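Local atomic coordinates of FAD-binding oxidoreductase (Gulosibacter chungangensis, PDB entry 7PBI), a protein that carries a covalently attached FAD, holds isoeugenol beside the flavin and probably acts as a flavin-dependent oxidoreductase. Residues M147-E152 with G168-A173; G156-N161 with T229-Q234; Q273-V278 with Q430-L435. All coordinates share one frame; numbering follows the deposited sequence.

All three contacts are largely buried, yet their chemistry follows their place around the cofactor. Interaction 1 joins two loops by side-chain-to-backbone and hydroxyl-to-carboxylate bonds and reaches both the flavin and isoeugenol. Interaction 2 sets a short helix on a strand through apolar and sulfur contacts alone, while the helix turns its polar groups to the FAD. Interaction 3 is strand pairing by backbone hydrogen bonds, and one face borders isoeugenol. The two loops of interaction 1 flank helix 158-162 of interaction 2 in sequence, and both contacts touch the FAD; interactions 1 and 3 share isoeugenol and touch through Y169, Q430 and I432. Interactions 2 and 3 stay apart, about 11 Å between nearest atoms.

Interaction 1 (M147-E152 with G168-A173); sequences MIDPAE and GYTPYA. With FAD (flavin-adenine dinucleotide), chain K; H7Y (isoeugenol), chain L.
D149 and T170 join these two loops through one carboxylate oxygen. The hydroxyl T170 OG1 donates to D149 OD2 over 2.6 Å, on the anti lone pair. T170 N reaches the same D149 OD2 from the syn side at 3.1 Å, tilted out of the carboxylate plane. With CG anti to the backbone N (chi1 -178°), D149 extends straight into the bend of 168-173, where a buried acid needs several partners; its OD1 is hydrogen-bonded to H175. Threonine suits its place because its hydroxyl works twice: T170 OG1 also accepts from Y172 N at 3.0 Å, an ST turn within the type I turn T170-A173. G168, lacking a side chain, lets its CA lie 3.3 Å from P150 O. At the other end of the contact Y169 carries the loop to the cofactor: Y169 OH donates to FAD O4 over 2.7 Å and lies 3.0 Å from OE2 of E152, whose carboxylate plane stands nearly perpendicular to the tyrosine ring. The other oxygen of E152 is held by S383 and R371, and R371 also makes a cation-pi contact with Y169; polar groups therefore gather at O4 of the flavin, beside isoeugenol. Helix 132-142 packs on I148 and P150, strands 226-237 and 318-325 meet M147 and P171, and strand 426-433 lies against Y169.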
loop_
_atom_site.group_PDB
_atom_site.type_symbol
_atom_site.label_atom_id
_atom_site.label_comp_id
_atom_site.label_asym_id
_atom_site.label_seq_id
_atom_site.Cartn_x
_atom_site.Cartn_y
_atom_site.Cartn_z
ATOM N N MET B 147 0.500 20.190 -4.623
ATOM C CA MET B 147 0.141 20.523 -3.233
ATOM C C MET B 147 0.474 19.381 -2.278
ATOM O O MET B 147 0.345 18.196 -2.649
ATOM C CB MET B 147 -1.319 20.954 -3.134
ATOM C CG MET B 147 -2.340 19.904 -3.383
ATOM S SD MET B 147 -3.893 20.822 -3.340
ATOM C CE MET B 147 -5.072 19.476 -3.413
ATOM N N ILE B 148 0.940 19.766 -1.091
ATOM C CA ILE B 148 1.352 18.802 -0.048
ATOM C C ILE B 148 0.088 18.365 0.680
ATOM O O ILE B 148 -1.011 18.838 0.335
ATOM C CB ILE B 148 2.427 19.372 0.890
ATOM C CG1 ILE B 148 1.862 20.233 2.016
ATOM C CG2 ILE B 148 3.498 20.111 0.105
ATOM C CD1 ILE B 148 2.874 20.485 3.125
ATOM N N ASP B 149 0.250 17.411 1.583
ATOM C CA ASP B 149 -0.837 16.905 2.442
ATOM C C ASP B 149 -0.309 16.929 3.863
ATOM O O ASP B 149 0.383 16.003 4.286
ATOM C CB ASP B 149 -1.294 15.519 2.006
ATOM C CG ASP B 149 -2.445 14.993 2.846
ATOM O OD1 ASP B 149 -2.198 14.621 4.004
ATOM O OD2 ASP B 149 -3.576 14.938 2.329
ATOM N N PRO B 150 -0.586 18.015 4.615
ATOM C CA PRO B 150 -0.092 18.148 5.977
ATOM C C PRO B 150 -1.074 17.530 6.973
ATOM O O PRO B 150 -2.249 17.356 6.633
ATOM C CB PRO B 150 -0.019 19.668 6.156
ATOM C CG PRO B 150 -1.201 20.165 5.349
ATOM C CD PRO B 150 -1.392 19.176 4.207
ATOM N N ALA B 151 -0.536 17.213 8.150
ATOM C CA ALA B 151 -1.267 16.965 9.407
ATOM C C ALA B 151 -1.684 18.324 9.986
ATOM O O ALA B 151 -1.449 19.365 9.323
ATOM C CB ALA B 151 -0.385 16.179 10.357
ATOM N N GLU B 152 -2.252 18.327 11.193
ATOM C CA GLU B 152 -2.815 19.545 11.827
ATOM C C GLU B 152 -1.691 20.566 12.013
ATOM O O GLU B 152 -1.899 21.739 11.664
ATOM C CB GLU B 152 -3.479 19.194 13.156
ATOM C CG GLU B 152 -4.585 18.148 13.030
ATOM C CD GLU B 152 -6.012 18.625 13.243
ATOM O OE1 GLU B 152 -6.193 19.817 13.547
ATOM O OE2 GLU B 152 -6.948 17.796 13.111
ATOM N N GLY B 168 -3.255 13.025 6.780
ATOM C CA GLY B 168 -3.766 14.391 6.597
ATOM C C GLY B 168 -5.232 14.355 6.216
ATOM O O GLY B 168 -5.955 13.478 6.725
ATOM N N TYR B 169 -5.660 15.262 5.342
ATOM C CA TYR B 169 -7.101 15.510 5.095
ATOM C C TYR B 169 -7.435 15.835 3.639
ATOM O O TYR B 169 -8.596 16.149 3.431
ATOM C CB TYR B 169 -7.552 16.663 5.986
ATOM C CG TYR B 169 -7.291 16.367 7.430
ATOM C CD1 TYR B 169 -8.131 15.522 8.113
ATOM C CD2 TYR B 169 -6.177 16.859 8.087
ATOM C CE1 TYR B 169 -7.908 15.210 9.439
ATOM C CE2 TYR B 169 -5.934 16.557 9.418
ATOM C CZ TYR B 169 -6.803 15.719 10.091
ATOM O OH TYR B 169 -6.626 15.371 11.395
ATOM N N THR B 170 -6.482 15.805 2.705
ATOM C CA THR B 170 -6.742 15.976 1.254
ATOM C C THR B 170 -7.005 14.572 0.748
ATOM O O THR B 170 -6.989 13.646 1.550
ATOM C CB THR B 170 -5.604 16.727 0.542
ATOM O OG1 THR B 170 -4.572 15.831 0.115
ATOM C CG2 THR B 170 -5.014 17.821 1.408
ATOM N N PRO B 171 -7.289 14.352 -0.552
ATOM C CA PRO B 171 -7.353 12.987 -1.073
ATOM C C PRO B 171 -6.029 12.222 -0.920
ATOM O O PRO B 171 -6.047 11.021 -1.005
ATOM C CB PRO B 171 -7.718 13.195 -2.542
ATOM C CG PRO B 171 -8.467 14.508 -2.534
ATOM C CD PRO B 171 -7.688 15.356 -1.549
ATOM N N TYR B 172 -4.923 12.921 -0.656
ATOM C CA TYR B 172 -3.603 12.312 -0.339
ATOM C C TYR B 172 -3.432 12.161 1.180
ATOM O O TYR B 172 -2.278 12.245 1.671
ATOM C CB TYR B 172 -2.484 13.140 -0.970
ATOM C CG TYR B 172 -2.233 12.793 -2.411
ATOM C CD1 TYR B 172 -3.281 12.595 -3.293
ATOM C CD2 TYR B 172 -0.951 12.651 -2.898
ATOM C CE1 TYR B 172 -3.062 12.269 -4.620
ATOM C CE2 TYR B 172 -0.713 12.343 -4.227
ATOM C CZ TYR B 172 -1.769 12.142 -5.092
ATOM O OH TYR B 172 -1.537 11.815 -6.397
ATOM N N ALA B 173 -4.537 11.902 1.892
ATOM C CA ALA B 173 -4.587 11.819 3.367
ATOM C C ALA B 173 -3.704 10.664 3.863
ATOM O O ALA B 173 -3.030 10.866 4.893
ATOM C CB ALA B 173 -6.011 11.674 3.841
HETATM P PA FAD K . 8.744 12.038 14.650
HETATM O O1A FAD K . 8.676 12.279 16.124
HETATM O O2A FAD K . 9.974 12.528 13.968
HETATM O O5B FAD K . 8.557 10.484 14.335
HETATM C C5B FAD K . 7.603 9.687 15.064
HETATM C C4B FAD K . 8.144 8.292 15.203
HETATM O O4B FAD K . 8.359 7.719 13.886
HETATM C C3B FAD K . 9.505 8.162 15.895
HETATM O O3B FAD K . 9.379 8.072 17.306
HETATM C C2B FAD K . 10.017 6.847 15.306
HETATM O O2B FAD K . 9.412 5.727 15.915
HETATM C C1B FAD K . 9.562 6.975 13.856
HETATM N N9A FAD K . 10.501 7.674 12.995
HETATM C C8A FAD K . 10.455 8.998 12.658
HETATM N N7A FAD K . 11.438 9.368 11.871
HETATM C C5A FAD K . 12.174 8.211 11.685
HETATM C C6A FAD K . 13.338 7.958 10.948
HETATM N N6A FAD K . 13.972 8.887 10.234
HETATM N N1A FAD K . 13.823 6.694 10.984
HETATM C C2A FAD K . 13.168 5.775 11.709
HETATM N N3A FAD K . 12.054 5.902 12.426
HETATM C C4A FAD K . 11.606 7.163 12.377
HETATM N N1 FAD K . -0.867 13.174 13.710
HETATM C C2 FAD K . -1.362 12.896 12.492
HETATM O O2 FAD K . -0.853 12.021 11.789
HETATM N N3 FAD K . -2.407 13.573 11.962
HETATM C C4 FAD K . -3.057 14.562 12.644
HETATM O O4 FAD K . -3.988 15.145 12.106
HETATM C C4X FAD K . -2.584 14.876 13.945
HETATM N N5 FAD K . -3.189 15.812 14.628
HETATM C C5X FAD K . -2.706 16.093 15.874
HETATM C C6 FAD K . -3.344 17.108 16.606
HETATM C C7 FAD K . -2.915 17.466 17.860
HETATM C C7M FAD K . -3.632 18.561 18.603
HETATM C C8 FAD K . -1.813 16.792 18.430
HETATM C C8M FAD K . -1.339 17.151 19.813
HETATM C C9 FAD K . -1.175 15.797 17.730
HETATM C C9A FAD K . -1.599 15.426 16.442
HETATM N N10 FAD K . -0.978 14.425 15.689
HETATM C C10 FAD K . -1.448 14.120 14.416
HETATM C "C1'" FAD K . 0.211 13.720 16.221
HETATM C "C2'" FAD K . 1.534 14.432 15.844
HETATM O "O2'" FAD K . 1.411 15.858 16.023
HETATM C "C3'" FAD K . 1.988 14.202 14.394
HETATM O "O3'" FAD K . 1.703 12.879 13.964
HETATM C "C4'" FAD K . 3.470 14.498 14.134
HETATM O "O4'" FAD K . 3.676 14.691 12.735
HETATM C "C5'" FAD K . 4.404 13.396 14.572
HETATM O "O5'" FAD K . 5.677 13.984 14.955
HETATM P P FAD K . 6.854 14.117 13.882
HETATM O O1P FAD K . 7.842 15.081 14.461
HETATM O O2P FAD K . 6.295 14.392 12.525
HETATM O O3P FAD K . 7.447 12.626 13.916
HETATM C CAA H7Y L . -7.291 16.204 15.607
HETATM C CAD H7Y L . -6.628 14.998 14.990
HETATM C CAE H7Y L . -5.732 14.112 15.868
HETATM C CAJ H7Y L . -5.109 13.008 15.313
HETATM C CAH H7Y L . -5.524 12.668 14.052
HETATM C CAF H7Y L . -4.112 12.255 15.951
HETATM C CAG H7Y L . -3.535 11.171 15.301
HETATM C CAK H7Y L . -3.955 10.847 14.023
HETATM O OAC H7Y L . -3.411 9.801 13.342
HETATM C CAL H7Y L . -4.959 11.601 13.396
HETATM O OAI H7Y L . -5.372 11.271 12.127
HETATM C CAB H7Y L . -6.315 12.165 11.438
#

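Interaction 2 (G156-N161 with T229-Q234); sequences GSVMGN and TRMGMQ. With FAD (flavin-adenine dinucleotide), chain K.
Behind the diphosphate site of FAD, V158 and M159 on the first turn of helix 158-162 pack against M231 and M233 of strand 226-237. M159 and M231 run alongside each other with opposite sense, M159 CG 3.8 Å from M231 SD. Bent at its last torsion (chi3 -77°), M159 turns its methyl CE over the strand backbone, 3.7 Å from R230 N, while its sulfur faces the adenine amino group. V158 CG1 meets M233 CE at 4.1 Å, an oblique approach. Flexible, unbranched methionines suit a helix packed on a sheet, since their chains can bend to follow it. The strand belongs to the antiparallel sheet of the FAD-binding domain, of the PCMH type, and a classic beta bulge at T229 and R230 faces E183 of the neighbouring strand. On the cofactor side S157 is the N-cap: its OG accepts from G160 N at 3.0 Å, and its own N donates to FAD O2P over 2.7 Å, so the helix start probably helps to balance the phosphate charge. One turn on, N161 ND2 bonds both FAD O2, at 3.0 Å, and FAD O4', nearly straight at 174°; H175 takes up its OD1.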
loop_
_atom_site.group_PDB
_atom_site.type_symbol
_atom_site.label_atom_id
_atom_site.label_comp_id
_atom_site.label_asym_id
_atom_site.label_seq_id
_atom_site.Cartn_x
_atom_site.Cartn_y
_atom_site.Cartn_z
ATOM N N GLY B 156 5.238 19.282 12.278
ATOM C CA GLY B 156 5.316 17.833 12.009
ATOM C C GLY B 156 6.253 17.527 10.845
ATOM O O GLY B 156 6.251 18.283 9.866
ATOM N N SER B 157 7.037 16.456 10.945
ATOM C CA SER B 157 7.963 16.013 9.875
ATOM C C SER B 157 7.183 15.245 8.803
ATOM O O SER B 157 6.451 14.309 9.165
ATOM C CB SER B 157 9.070 15.160 10.431
ATOM O OG SER B 157 9.804 14.565 9.369
ATOM N N VAL B 158 7.377 15.591 7.531
ATOM C CA VAL B 158 6.823 14.809 6.387
ATOM C C VAL B 158 7.210 13.344 6.592
ATOM O O VAL B 158 6.318 12.478 6.521
ATOM C CB VAL B 158 7.336 15.297 5.018
ATOM C CG1 VAL B 158 6.870 14.391 3.895
ATOM C CG2 VAL B 158 6.948 16.732 4.722
ATOM N N MET B 159 8.498 13.077 6.816
ATOM C CA MET B 159 9.037 11.691 6.899
ATOM C C MET B 159 8.575 11.036 8.204
ATOM O O MET B 159 8.035 9.923 8.143
ATOM C CB MET B 159 10.565 11.695 6.857
ATOM C CG MET B 159 11.158 10.336 6.660
ATOM S SD MET B 159 12.930 10.377 6.939
ATOM C CE MET B 159 13.469 11.122 5.404
ATOM N N GLY B 160 8.794 11.716 9.331
ATOM C CA GLY B 160 8.496 11.202 10.677
ATOM C C GLY B 160 7.040 10.822 10.783
ATOM O O GLY B 160 6.747 9.743 11.316
ATOM N N ASN B 161 6.152 11.675 10.274
ATOM C CA ASN B 161 4.687 11.441 10.331
ATOM C C ASN B 161 4.372 10.155 9.561
ATOM O O ASN B 161 3.724 9.260 10.140
ATOM C CB ASN B 161 3.898 12.641 9.808
ATOM C CG ASN B 161 2.409 12.487 10.023
ATOM O OD1 ASN B 161 1.732 11.839 9.220
ATOM N ND2 ASN B 161 1.906 13.077 11.099
ATOM N N THR B 229 16.888 7.844 6.260
ATOM C CA THR B 229 17.661 9.089 6.042
ATOM C C THR B 229 17.133 9.841 4.818
ATOM O O THR B 229 17.485 11.029 4.676
ATOM C CB THR B 229 19.161 8.784 5.997
ATOM O OG1 THR B 229 19.542 8.131 4.782
ATOM C CG2 THR B 229 19.573 7.945 7.186
ATOM N N ARG B 230 16.283 9.223 3.997
ATOM C CA ARG B 230 15.756 9.883 2.777
ATOM C C ARG B 230 14.489 9.181 2.311
ATOM O O ARG B 230 14.429 7.954 2.388
ATOM C CB ARG B 230 16.820 9.862 1.683
ATOM C CG ARG B 230 16.368 10.500 0.384
ATOM C CD ARG B 230 17.426 10.394 -0.684
ATOM N NE ARG B 230 18.757 10.708 -0.180
ATOM C CZ ARG B 230 19.851 10.733 -0.929
ATOM N NH1 ARG B 230 19.782 10.476 -2.228
ATOM N NH2 ARG B 230 21.012 11.019 -0.366
ATOM N N MET B 231 13.529 9.945 1.811
ATOM C CA MET B 231 12.193 9.405 1.468
ATOM C C MET B 231 11.520 10.253 0.390
ATOM O O MET B 231 11.510 11.491 0.507
ATOM C CB MET B 231 11.306 9.395 2.707
ATOM C CG MET B 231 10.170 8.414 2.630
ATOM S SD MET B 231 8.978 8.747 3.946
ATOM C CE MET B 231 8.329 10.287 3.305
ATOM N N GLY B 232 10.976 9.579 -0.617
ATOM C CA GLY B 232 10.150 10.187 -1.665
ATOM C C GLY B 232 8.721 10.262 -1.187
ATOM O O GLY B 232 8.281 9.327 -0.513
ATOM N N MET B 233 8.034 11.356 -1.492
ATOM C CA MET B 233 6.606 11.535 -1.152
ATOM C C MET B 233 5.906 12.073 -2.394
ATOM O O MET B 233 6.272 13.182 -2.863
ATOM C CB MET B 233 6.427 12.511 0.016
ATOM C CG MET B 233 4.981 12.763 0.376
ATOM S SD MET B 233 4.168 11.268 0.991
ATOM C CE MET B 233 5.089 11.027 2.508
ATOM N N GLN B 234 4.958 11.307 -2.918
ATOM C CA GLN B 234 4.229 11.691 -4.153
ATOM C C GLN B 234 3.254 12.800 -3.744
ATOM O O GLN B 234 2.719 12.738 -2.621
ATOM C CB GLN B 234 3.605 10.460 -4.824
ATOM C CG GLN B 234 4.642 9.401 -5.211
ATOM C CD GLN B 234 4.093 8.089 -5.729
ATOM O OE1 GLN B 234 2.895 7.817 -5.697
ATOM N NE2 GLN B 234 4.988 7.245 -6.212
HETATM P PA FAD K . 8.744 12.038 14.650
HETATM O O1A FAD K . 8.676 12.279 16.124
HETATM O O2A FAD K . 9.974 12.528 13.968
HETATM O O5B FAD K . 8.557 10.484 14.335
HETATM C C5B FAD K . 7.603 9.687 15.064
HETATM C C4B FAD K . 8.144 8.292 15.203
HETATM O O4B FAD K . 8.359 7.719 13.886
HETATM C C3B FAD K . 9.505 8.162 15.895
HETATM O O3B FAD K . 9.379 8.072 17.306
HETATM C C2B FAD K . 10.017 6.847 15.306
HETATM O O2B FAD K . 9.412 5.727 15.915
HETATM C C1B FAD K . 9.562 6.975 13.856
HETATM N N9A FAD K . 10.501 7.674 12.995
HETATM C C8A FAD K . 10.455 8.998 12.658
HETATM N N7A FAD K . 11.438 9.368 11.871
HETATM C C5A FAD K . 12.174 8.211 11.685
HETATM C C6A FAD K . 13.338 7.958 10.948
HETATM N N6A FAD K . 13.972 8.887 10.234
HETATM N N1A FAD K . 13.823 6.694 10.984
HETATM C C2A FAD K . 13.168 5.775 11.709
HETATM N N3A FAD K . 12.054 5.902 12.426
HETATM C C4A FAD K . 11.606 7.163 12.377
HETATM N N1 FAD K . -0.867 13.174 13.710
HETATM C C2 FAD K . -1.362 12.896 12.492
HETATM O O2 FAD K . -0.853 12.021 11.789
HETATM N N3 FAD K . -2.407 13.573 11.962
HETATM C C4 FAD K . -3.057 14.562 12.644
HETATM O O4 FAD K . -3.988 15.145 12.106
HETATM C C4X FAD K . -2.584 14.876 13.945
HETATM N N5 FAD K . -3.189 15.812 14.628
HETATM C C5X FAD K . -2.706 16.093 15.874
HETATM C C6 FAD K . -3.344 17.108 16.606
HETATM C C7 FAD K . -2.915 17.466 17.860
HETATM C C7M FAD K . -3.632 18.561 18.603
HETATM C C8 FAD K . -1.813 16.792 18.430
HETATM C C8M FAD K . -1.339 17.151 19.813
HETATM C C9 FAD K . -1.175 15.797 17.730
HETATM C C9A FAD K . -1.599 15.426 16.442
HETATM N N10 FAD K . -0.978 14.425 15.689
HETATM C C10 FAD K . -1.448 14.120 14.416
HETATM C "C1'" FAD K . 0.211 13.720 16.221
HETATM C "C2'" FAD K . 1.534 14.432 15.844
HETATM O "O2'" FAD K . 1.411 15.858 16.023
HETATM C "C3'" FAD K . 1.988 14.202 14.394
HETATM O "O3'" FAD K . 1.703 12.879 13.964
HETATM C "C4'" FAD K . 3.470 14.498 14.134
HETATM O "O4'" FAD K . 3.676 14.691 12.735
HETATM C "C5'" FAD K . 4.404 13.396 14.572
HETATM O "O5'" FAD K . 5.677 13.984 14.955
HETATM P P FAD K . 6.854 14.117 13.882
HETATM O O1P FAD K . 7.842 15.081 14.461
HETATM O O2P FAD K . 6.295 14.392 12.525
HETATM O O3P FAD K . 7.447 12.626 13.916
#

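Interaction 3 (Q273-V278 with Q430-L435). With H7Y (isoeugenol), chain L.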
loop_
_atom_site.group_PDB
_atom_site.type_symbol
_atom_site.label_atom_id
_atom_site.label_comp_id
_atom_site.label_asym_id
_atom_site.label_seq_id
_atom_site.Cartn_x
_atom_site.Cartn_y
_atom_site.Cartn_z
ATOM N N GLN B 273 -14.644 13.479 -2.040
ATOM C CA GLN B 273 -13.385 13.158 -2.752
ATOM C C GLN B 273 -12.260 12.973 -1.746
ATOM O O GLN B 273 -11.231 12.425 -2.133
ATOM C CB GLN B 273 -13.017 14.268 -3.728
ATOM C CG GLN B 273 -13.930 14.309 -4.945
ATOM C CD GLN B 273 -13.924 15.687 -5.547
ATOM O OE1 GLN B 273 -14.338 16.644 -4.903
ATOM N NE2 GLN B 273 -13.419 15.803 -6.764
ATOM N N ALA B 274 -12.444 13.476 -0.532
ATOM C CA ALA B 274 -11.524 13.297 0.609
ATOM C C ALA B 274 -12.376 12.936 1.821
ATOM O O ALA B 274 -13.571 13.226 1.793
ATOM C CB ALA B 274 -10.713 14.549 0.823
ATOM N N ALA B 275 -11.793 12.280 2.815
ATOM C CA ALA B 275 -12.514 11.837 4.027
ATOM C C ALA B 275 -12.898 13.067 4.831
ATOM O O ALA B 275 -12.021 13.742 5.346
ATOM C CB ALA B 275 -11.663 10.916 4.861
ATOM N N PRO B 276 -14.197 13.400 4.977
ATOM C CA PRO B 276 -14.582 14.453 5.898
ATOM C C PRO B 276 -14.308 13.953 7.319
ATOM O O PRO B 276 -14.224 12.746 7.521
ATOM C CB PRO B 276 -16.080 14.649 5.646
ATOM C CG PRO B 276 -16.533 13.294 5.168
ATOM C CD PRO B 276 -15.365 12.762 4.357
ATOM N N ILE B 277 -14.178 14.905 8.238
ATOM C CA ILE B 277 -14.081 14.686 9.706
ATOM C C ILE B 277 -15.434 15.012 10.338
ATOM O O ILE B 277 -16.192 15.814 9.767
ATOM C CB ILE B 277 -12.974 15.581 10.273
ATOM C CG1 ILE B 277 -13.313 17.064 10.072
ATOM C CG2 ILE B 277 -11.646 15.185 9.643
ATOM C CD1 ILE B 277 -12.263 18.024 10.556
ATOM N N VAL B 278 -15.709 14.429 11.493
ATOM C CA VAL B 278 -16.909 14.752 12.308
ATOM C C VAL B 278 -16.403 15.099 13.705
ATOM O O VAL B 278 -16.029 14.182 14.451
ATOM C CB VAL B 278 -17.914 13.586 12.319
ATOM C CG1 VAL B 278 -19.279 14.027 12.836
ATOM C CG2 VAL B 278 -18.023 12.932 10.946
ATOM N N GLN B 430 -13.235 13.356 17.416
ATOM C CA GLN B 430 -13.192 13.561 15.948
ATOM C C GLN B 430 -13.271 12.196 15.261
ATOM O O GLN B 430 -12.337 11.394 15.445
ATOM C CB GLN B 430 -11.926 14.322 15.568
ATOM C CG GLN B 430 -11.661 14.363 14.074
ATOM C CD GLN B 430 -10.783 15.527 13.675
ATOM O OE1 GLN B 430 -9.604 15.373 13.347
ATOM N NE2 GLN B 430 -11.364 16.716 13.684
ATOM N N PHE B 431 -14.352 11.946 14.519
ATOM C CA PHE B 431 -14.496 10.774 13.626
ATOM C C PHE B 431 -14.053 11.186 12.229
ATOM O O PHE B 431 -14.306 12.313 11.800
ATOM C CB PHE B 431 -15.920 10.231 13.642
ATOM C CG PHE B 431 -16.367 9.798 15.011
ATOM C CD1 PHE B 431 -16.776 10.730 15.952
ATOM C CD2 PHE B 431 -16.361 8.459 15.365
ATOM C CE1 PHE B 431 -17.176 10.324 17.218
ATOM C CE2 PHE B 431 -16.758 8.057 16.630
ATOM C CZ PHE B 431 -17.160 8.990 17.559
ATOM N N ILE B 432 -13.323 10.291 11.581
ATOM C CA ILE B 432 -12.877 10.415 10.169
ATOM C C ILE B 432 -13.267 9.128 9.483
ATOM O O ILE B 432 -12.883 8.062 10.009
ATOM C CB ILE B 432 -11.364 10.586 10.051
ATOM C CG1 ILE B 432 -10.862 11.775 10.869
ATOM C CG2 ILE B 432 -10.995 10.663 8.576
ATOM C CD1 ILE B 432 -9.400 12.079 10.658
ATOM N N ILE B 433 -13.957 9.228 8.353
ATOM C CA ILE B 433 -14.421 8.006 7.650
ATOM C C ILE B 433 -13.632 7.861 6.362
ATOM O O ILE B 433 -13.758 8.716 5.468
ATOM C CB ILE B 433 -15.941 8.031 7.508
ATOM C CG1 ILE B 433 -16.518 8.163 8.918
ATOM C CG2 ILE B 433 -16.464 6.794 6.798
ATOM C CD1 ILE B 433 -17.338 9.398 9.090
ATOM N N GLY B 434 -12.799 6.824 6.360
ATOM C CA GLY B 434 -11.708 6.650 5.400
ATOM C C GLY B 434 -12.285 6.449 4.026
ATOM O O GLY B 434 -12.046 7.292 3.145
ATOM N N LEU B 435 -13.071 5.389 3.881
ATOM C CA LEU B 435 -13.572 4.881 2.583
ATOM C C LEU B 435 -14.471 3.692 2.903
ATOM O O LEU B 435 -15.666 3.740 2.546
ATOM C CB LEU B 435 -12.382 4.483 1.703
ATOM C CG LEU B 435 -12.695 4.318 0.218
ATOM C CD1 LEU B 435 -13.093 5.645 -0.409
ATOM C CD2 LEU B 435 -11.497 3.736 -0.515
HETATM C CAA H7Y L . -7.291 16.204 15.607
HETATM C CAD H7Y L . -6.628 14.998 14.990
HETATM C CAE H7Y L . -5.732 14.112 15.868
HETATM C CAJ H7Y L . -5.109 13.008 15.313
HETATM C CAH H7Y L . -5.524 12.668 14.052
HETATM C CAF H7Y L . -4.112 12.255 15.951
HETATM C CAG H7Y L . -3.535 11.171 15.301
HETATM C CAK H7Y L . -3.955 10.847 14.023
HETATM O OAC H7Y L . -3.411 9.801 13.342
HETATM C CAL H7Y L . -4.959 11.601 13.396
HETATM O OAI H7Y L . -5.372 11.271 12.127
HETATM C CAB H7Y L . -6.315 12.165 11.438
#
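A275 opens the contact, its methyl directed at the end of the opposite strand, where A275 CB packs 3.8 Å from I432 CG2 and also approaches the carbonyl of I433. A small side chain suits this point, where regular pairing has not begun. P276, which has no backbone N-H to give, sits just ahead of the strand; its ring turns toward helix 255-266 and strand 318-325, while its carbonyl passes near the backbone of I432 and I433. At I277 the ladder starts, with I432 as an antiparallel non-hydrogen-bonded pair. The two isoleucines stand next to each other with their side chains running in the same sense, I277 CG2 3.7 Å from I432 CG1. With CG1 set between the backbone N and carbonyl carbon (chi1 63°), I277 brings its CD1 to 3.5 Å from Q430 NE2, crossing at a slant. V278 then forms the hydrogen-bonded pair with F431: V278 N donates to F431 O over 2.6 Å, in the carbonyl plane, and F431 N returns a bond to V278 O over 2.8 Å. V278 O also lies at the edge of the F431 ring. On this face V278 CG2 meets I433 CD1 at 4.1 Å, beneath helix 255-266, and H440 stacks on F431. The paired strands are neighbours in the eight-stranded antiparallel sheet, which holds strand 426-433 of the C-terminal FAD-linked oxidase domain. Both faces carry branched aliphatic residues: V278 and I433, with F431, on the helix side, I277 and I432 on the ligand side. There I432 CD1 lies 3.2 Å from CAB of isoeugenol, its methoxy carbon, and Q430 OE1 comes near the tip of its propenyl tail. The contact gives the pocket an aliphatic side chain and one amide, consistent with a largely apolar aromatic ligand, while Y476 hydrogen-bonds it.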